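Side-chain contacts in MIP07328p (Drosophila melanogaster, PDB 6FKK), which probably acts as a repulsive axon guidance cue, a membrane-anchored semaphorin whose extracellular sema domain probably binds semaphorin receptors: residues A[154-159]-A[205-210]; A[413-418]-A[462-467]. All coordinates share one frame; numbering follows the deposited sequence.

Interaction 1. Residues A[154-159]-A[205-210]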
loop_
_atom_site.group_PDB
_atom_site.type_symbol
_atom_site.label_atom_id
_atom_site.label_comp_id
_atom_site.label_asym_id
_atom_site.label_seq_id
_atom_site.Cartn_x
_atom_site.Cartn_y
_atom_site.Cartn_z
ATOM N N THR A 154 2.082 3.513 -9.613
ATOM C CA THR A 154 1.671 2.146 -9.318
ATOM C C THR A 154 0.883 1.593 -10.502
ATOM O O THR A 154 0.638 2.289 -11.493
ATOM C CB THR A 154 0.842 2.082 -8.030
ATOM O OG1 THR A 154 0.661 0.714 -7.642
ATOM C CG2 THR A 154 -0.522 2.728 -8.244
ATOM N N TYR A 155 0.478 0.329 -10.394
ATOM C CA TYR A 155 -0.265 -0.326 -11.461
ATOM C C TYR A 155 -1.044 -1.494 -10.874
ATOM O O TYR A 155 -0.888 -1.848 -9.704
ATOM C CB TYR A 155 0.665 -0.807 -12.580
ATOM C CG TYR A 155 1.516 -1.999 -12.196
ATOM C CD1 TYR A 155 2.700 -1.834 -11.491
ATOM C CD2 TYR A 155 1.134 -3.290 -12.539
ATOM C CE1 TYR A 155 3.478 -2.921 -11.136
ATOM C CE2 TYR A 155 1.907 -4.384 -12.189
ATOM C CZ TYR A 155 3.078 -4.194 -11.488
ATOM O OH TYR A 155 3.850 -5.279 -11.137
ATOM N N ALA A 156 -1.878 -2.100 -11.718
ATOM C CA ALA A 156 -2.659 -3.267 -11.325
ATOM C C ALA A 156 -3.143 -3.975 -12.581
ATOM O O ALA A 156 -3.744 -3.343 -13.456
ATOM C CB ALA A 156 -3.845 -2.870 -10.442
ATOM N N PHE A 157 -2.879 -5.278 -12.667
ATOM C CA PHE A 157 -3.283 -6.095 -13.808
ATOM C C PHE A 157 -4.580 -6.811 -13.449
ATOM O O PHE A 157 -4.576 -7.754 -12.651
ATOM C CB PHE A 157 -2.182 -7.088 -14.176
ATOM C CG PHE A 157 -2.361 -7.725 -15.526
ATOM C CD1 PHE A 157 -1.938 -7.075 -16.673
ATOM C CD2 PHE A 157 -2.942 -8.977 -15.647
ATOM C CE1 PHE A 157 -2.096 -7.658 -17.917
ATOM C CE2 PHE A 157 -3.102 -9.566 -16.888
ATOM C CZ PHE A 157 -2.679 -8.906 -18.023
ATOM N N ALA A 158 -5.688 -6.368 -14.044
ATOM C CA ALA A 158 -7.015 -6.869 -13.709
ATOM C C ALA A 158 -7.736 -7.323 -14.969
ATOM O O ALA A 158 -7.862 -6.554 -15.928
ATOM C CB ALA A 158 -7.839 -5.798 -12.988
ATOM N N ASP A 159 -8.212 -8.572 -14.954
ATOM C CA ASP A 159 -9.002 -9.146 -16.046
ATOM C C ASP A 159 -8.295 -9.002 -17.393
ATOM O O ASP A 159 -8.910 -8.682 -18.413
ATOM C CB ASP A 159 -10.400 -8.533 -16.097
ATOM C CG ASP A 159 -11.321 -9.098 -15.034
ATOM O OD1 ASP A 159 -10.839 -9.861 -14.169
ATOM O OD2 ASP A 159 -12.529 -8.785 -15.070
ATOM N N GLY A 205 -15.246 -5.718 -9.732
ATOM C CA GLY A 205 -15.455 -5.071 -11.007
ATOM C C GLY A 205 -14.897 -3.670 -11.113
ATOM O O GLY A 205 -14.999 -3.060 -12.185
ATOM N N TYR A 206 -14.318 -3.138 -10.041
ATOM C CA TYR A 206 -13.649 -1.847 -10.056
ATOM C C TYR A 206 -12.142 -2.040 -9.947
ATOM O O TYR A 206 -11.646 -3.118 -9.604
ATOM C CB TYR A 206 -14.133 -0.952 -8.907
ATOM C CG TYR A 206 -15.622 -0.701 -8.873
ATOM C CD1 TYR A 206 -16.201 0.267 -9.681
ATOM C CD2 TYR A 206 -16.447 -1.419 -8.014
ATOM C CE1 TYR A 206 -17.563 0.505 -9.648
ATOM C CE2 TYR A 206 -17.813 -1.189 -7.975
ATOM C CZ TYR A 206 -18.363 -0.227 -8.795
ATOM O OH TYR A 206 -19.719 0.010 -8.764
ATOM N N VAL A 207 -11.414 -0.970 -10.250
ATOM C CA VAL A 207 -9.998 -0.856 -9.931
ATOM C C VAL A 207 -9.836 0.397 -9.087
ATOM O O VAL A 207 -10.163 1.502 -9.536
ATOM C CB VAL A 207 -9.116 -0.795 -11.187
ATOM C CG1 VAL A 207 -7.660 -0.616 -10.794
ATOM C CG2 VAL A 207 -9.287 -2.059 -12.013
ATOM N N LEU A 208 -9.357 0.222 -7.860
ATOM C CA LEU A 208 -9.193 1.316 -6.916
ATOM C C LEU A 208 -7.749 1.799 -6.932
ATOM O O LEU A 208 -6.817 0.994 -6.966
ATOM C CB LEU A 208 -9.582 0.872 -5.504
ATOM C CG LEU A 208 -10.964 0.234 -5.347
ATOM C CD1 LEU A 208 -11.074 -0.476 -4.009
ATOM C CD2 LEU A 208 -12.059 1.277 -5.485
ATOM N N PHE A 209 -7.572 3.118 -6.917
ATOM C CA PHE A 209 -6.257 3.738 -6.860
ATOM C C PHE A 209 -6.155 4.599 -5.610
ATOM O O PHE A 209 -7.109 5.293 -5.245
ATOM C CB PHE A 209 -5.985 4.593 -8.104
ATOM C CG PHE A 209 -5.956 3.809 -9.384
ATOM C CD1 PHE A 209 -7.125 3.554 -10.079
ATOM C CD2 PHE A 209 -4.758 3.331 -9.892
ATOM C CE1 PHE A 209 -7.104 2.834 -11.256
ATOM C CE2 PHE A 209 -4.730 2.610 -11.069
ATOM C CZ PHE A 209 -5.905 2.360 -11.752
ATOM N N PHE A 210 -4.997 4.553 -4.957
ATOM C CA PHE A 210 -4.742 5.323 -3.748
ATOM C C PHE A 210 -3.557 6.246 -3.987
ATOM O O PHE A 210 -2.507 5.800 -4.462
ATOM C CB PHE A 210 -4.479 4.401 -2.555
ATOM C CG PHE A 210 -5.654 3.538 -2.188
ATOM C CD1 PHE A 210 -5.890 2.346 -2.853
ATOM C CD2 PHE A 210 -6.528 3.924 -1.185
ATOM C CE1 PHE A 210 -6.971 1.553 -2.522
ATOM C CE2 PHE A 210 -7.611 3.134 -0.849
ATOM C CZ PHE A 210 -7.832 1.947 -1.518
#
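Val-207 packs against two alanines of the facing strand, Ala-156 and Ala-158, at a buried boundary between two blades of the sema-domain beta-propeller. Each valine methyl has its own partner: CG2 meets Ala-158 CB at 4.1 Å, while CG1 lies 4.4 Å from Ala-156 CB. With CG1 anti to the backbone N (chi1 178°), the fork is spread along the opposing strand and bridges two alanines that face the same way. The strands run in opposite directions, and the closest CA atoms, those of Ala-158 and Val-207, are 7.7 Å apart, close for strands of two separate sheets and consistent with the short alanine side chains. Each strand is held by its own sheet: Ala-156 pairs with Tyr-163 and Val-207 with Val-232 through backbone hydrogen bonds. Ala-200 also touches Ala-156, and the Tyr-163 side chain lies against Val-207. At the turn after the first strand, Asp-159 OD2, though poorly ordered, lies in salt-bridge range of Lys-234 NZ; the lysine also borders Ala-158 and Val-207. Beyond the valine the two strands part slightly, and Thr-154 CG2 stays 4.6 Å from CD2 of the Phe-209 ring.

Interaction 2. Residues A[413-418]-A[462-467]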
loop_
_atom_site.group_PDB
_atom_site.type_symbol
_atom_site.label_atom_id
_atom_site.label_comp_id
_atom_site.label_asym_id
_atom_site.label_seq_id
_atom_site.Cartn_x
_atom_site.Cartn_y
_atom_site.Cartn_z
ATOM N N GLY A 413 14.558 2.721 9.760
ATOM C CA GLY A 413 14.945 1.331 9.667
ATOM C C GLY A 413 14.356 0.435 10.736
ATOM O O GLY A 413 14.774 -0.724 10.847
ATOM N N LYS A 414 13.407 0.930 11.523
ATOM C CA LYS A 414 12.789 0.152 12.583
ATOM C C LYS A 414 11.506 -0.503 12.086
ATOM O O LYS A 414 10.898 -0.077 11.102
ATOM C CB LYS A 414 12.482 1.032 13.797
ATOM C CG LYS A 414 13.652 1.868 14.294
ATOM C CD LYS A 414 13.355 2.460 15.666
ATOM C CE LYS A 414 14.386 3.506 16.057
ATOM N NZ LYS A 414 15.779 2.995 15.937
ATOM N N VAL A 415 11.096 -1.553 12.793
ATOM C CA VAL A 415 9.863 -2.272 12.502
ATOM C C VAL A 415 9.053 -2.363 13.786
ATOM O O VAL A 415 9.594 -2.710 14.842
ATOM C CB VAL A 415 10.139 -3.676 11.933
ATOM C CG1 VAL A 415 8.844 -4.466 11.814
ATOM C CG2 VAL A 415 10.835 -3.571 10.583
ATOM N N THR A 416 7.762 -2.050 13.698
ATOM C CA THR A 416 6.868 -2.046 14.850
ATOM C C THR A 416 5.758 -3.065 14.633
ATOM O O THR A 416 5.008 -2.974 13.655
ATOM C CB THR A 416 6.274 -0.654 15.079
ATOM O OG1 THR A 416 7.319 0.267 15.416
ATOM C CG2 THR A 416 5.253 -0.691 16.206
ATOM N N LYS A 417 5.661 -4.032 15.542
ATOM C CA LYS A 417 4.524 -4.939 15.611
ATOM C C LYS A 417 3.518 -4.401 16.619
ATOM O O LYS A 417 3.901 -3.898 17.679
ATOM C CB LYS A 417 4.952 -6.345 16.039
ATOM C CG LYS A 417 6.033 -7.000 15.204
ATOM C CD LYS A 417 6.465 -8.304 15.869
ATOM C CE LYS A 417 7.390 -9.127 14.985
ATOM N NZ LYS A 417 8.635 -8.400 14.615
ATOM N N PHE A 418 2.232 -4.515 16.293
ATOM C CA PHE A 418 1.198 -4.143 17.249
ATOM C C PHE A 418 -0.125 -4.775 16.848
ATOM O O PHE A 418 -0.354 -5.102 15.680
ATOM C CB PHE A 418 1.051 -2.620 17.372
ATOM C CG PHE A 418 0.391 -1.964 16.187
ATOM C CD1 PHE A 418 1.145 -1.529 15.110
ATOM C CD2 PHE A 418 -0.980 -1.759 16.165
ATOM C CE1 PHE A 418 0.542 -0.918 14.026
ATOM C CE2 PHE A 418 -1.588 -1.151 15.084
ATOM C CZ PHE A 418 -0.826 -0.729 14.014
ATOM N N LEU A 462 9.562 -12.164 7.993
ATOM C CA LEU A 462 9.247 -10.813 7.553
ATOM C C LEU A 462 10.435 -10.301 6.751
ATOM O O LEU A 462 11.566 -10.301 7.245
ATOM C CB LEU A 462 8.958 -9.896 8.740
ATOM C CG LEU A 462 8.808 -8.409 8.412
ATOM C CD1 LEU A 462 7.550 -8.162 7.597
ATOM C CD2 LEU A 462 8.806 -7.565 9.676
ATOM N N VAL A 463 10.183 -9.881 5.516
ATOM C CA VAL A 463 11.238 -9.443 4.609
ATOM C C VAL A 463 11.174 -7.927 4.513
ATOM O O VAL A 463 10.239 -7.370 3.924
ATOM C CB VAL A 463 11.112 -10.095 3.227
ATOM C CG1 VAL A 463 12.226 -9.603 2.308
ATOM C CG2 VAL A 463 11.146 -11.609 3.354
ATOM N N VAL A 464 12.166 -7.259 5.088
ATOM C CA VAL A 464 12.282 -5.810 4.976
ATOM C C VAL A 464 12.996 -5.470 3.675
ATOM O O VAL A 464 13.993 -6.104 3.311
ATOM C CB VAL A 464 13.024 -5.236 6.195
ATOM C CG1 VAL A 464 13.151 -3.725 6.080
ATOM C CG2 VAL A 464 12.304 -5.624 7.475
ATOM N N VAL A 465 12.488 -4.466 2.967
ATOM C CA VAL A 465 12.993 -4.091 1.651
ATOM C C VAL A 465 13.453 -2.640 1.698
ATOM O O VAL A 465 12.656 -1.741 1.993
ATOM C CB VAL A 465 11.931 -4.287 0.558
ATOM C CG1 VAL A 465 12.482 -3.863 -0.795
ATOM C CG2 VAL A 465 11.464 -5.732 0.527
ATOM N N SER A 466 14.729 -2.415 1.400
ATOM C CA SER A 466 15.283 -1.081 1.241
ATOM C C SER A 466 15.561 -0.832 -0.238
ATOM O O SER A 466 15.180 -1.626 -1.106
ATOM C CB SER A 466 16.544 -0.916 2.090
ATOM O OG SER A 466 17.637 -1.614 1.518
ATOM N N ASP A 467 16.237 0.281 -0.529
ATOM C CA ASP A 467 16.567 0.587 -1.917
ATOM C C ASP A 467 17.529 -0.439 -2.497
ATOM O O ASP A 467 17.432 -0.793 -3.677
ATOM C CB ASP A 467 17.155 1.993 -2.026
ATOM C CG ASP A 467 16.090 3.069 -2.079
ATOM O OD1 ASP A 467 14.960 2.772 -2.525
ATOM O OD2 ASP A 467 16.390 4.212 -1.678
#
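Val-415 meets both Leu-462 and Val-464 with its two methyls, a wholly apolar junction between the last two blades of the sema beta-propeller. These two methyl contacts form the tightly packed part. At Leu-462, CD2 approaches Val-415 CG1 to 3.8 Å. The two side chains reach toward each other tip to tip: the leucine CG is anti to its backbone N (chi1 172°), and with chi2 at 68° CD2 becomes the extended branch, the one carried farthest toward the valine. At Val-464 the geometry differs. Its CG2 comes within 4.0 Å of Val-415 CG2, but the two valines slide past one another in opposite directions, so they touch along their flanks. All three residues are buried. The strands run in roughly opposite directions, inclined to each other, and their nearest CA atoms, those of Val-415 and Val-464, are 8.7 Å apart.

Toward Phe-418 the segments separate quickly, and the CA atoms of Phe-418 and Leu-462 are already 14.2 Å apart. On this looser side Lys-417 brings its NZ no nearer than 5.0 Å to Leu-462 CD2, and this amine is hydrogen-bonded to His-477 NE2.

Val-443, just after strand 432-442, touches both Val-415 and Val-464, closing one flank of the cluster. Tyr-407 of strand 402-410 lies against Leu-462, while Ile-455 and Leu-453 of the neighbouring strand 452-456 lie beside Leu-462 and Val-464, respectively, in the same sheet.

Interactions 1 and 2 are the same kind of contact at two places in one propeller: apolar side chains meeting between successive sheets. Their centres lie about 26 Å apart on opposite sides of the chain's centre, and with nearest atoms about 14 Å apart they do not touch. Interaction 1 joins blades earlier in the chain, close after the glycosylated Asn-152. Interaction 2 joins the closing blade to the one before it; in the closing blade the N-terminal strand 18-21 pairs with strand 469-474 and so completes the ring. Neither contact contains a ligand or catalytic site; both belong to the scaffold of the sema domain.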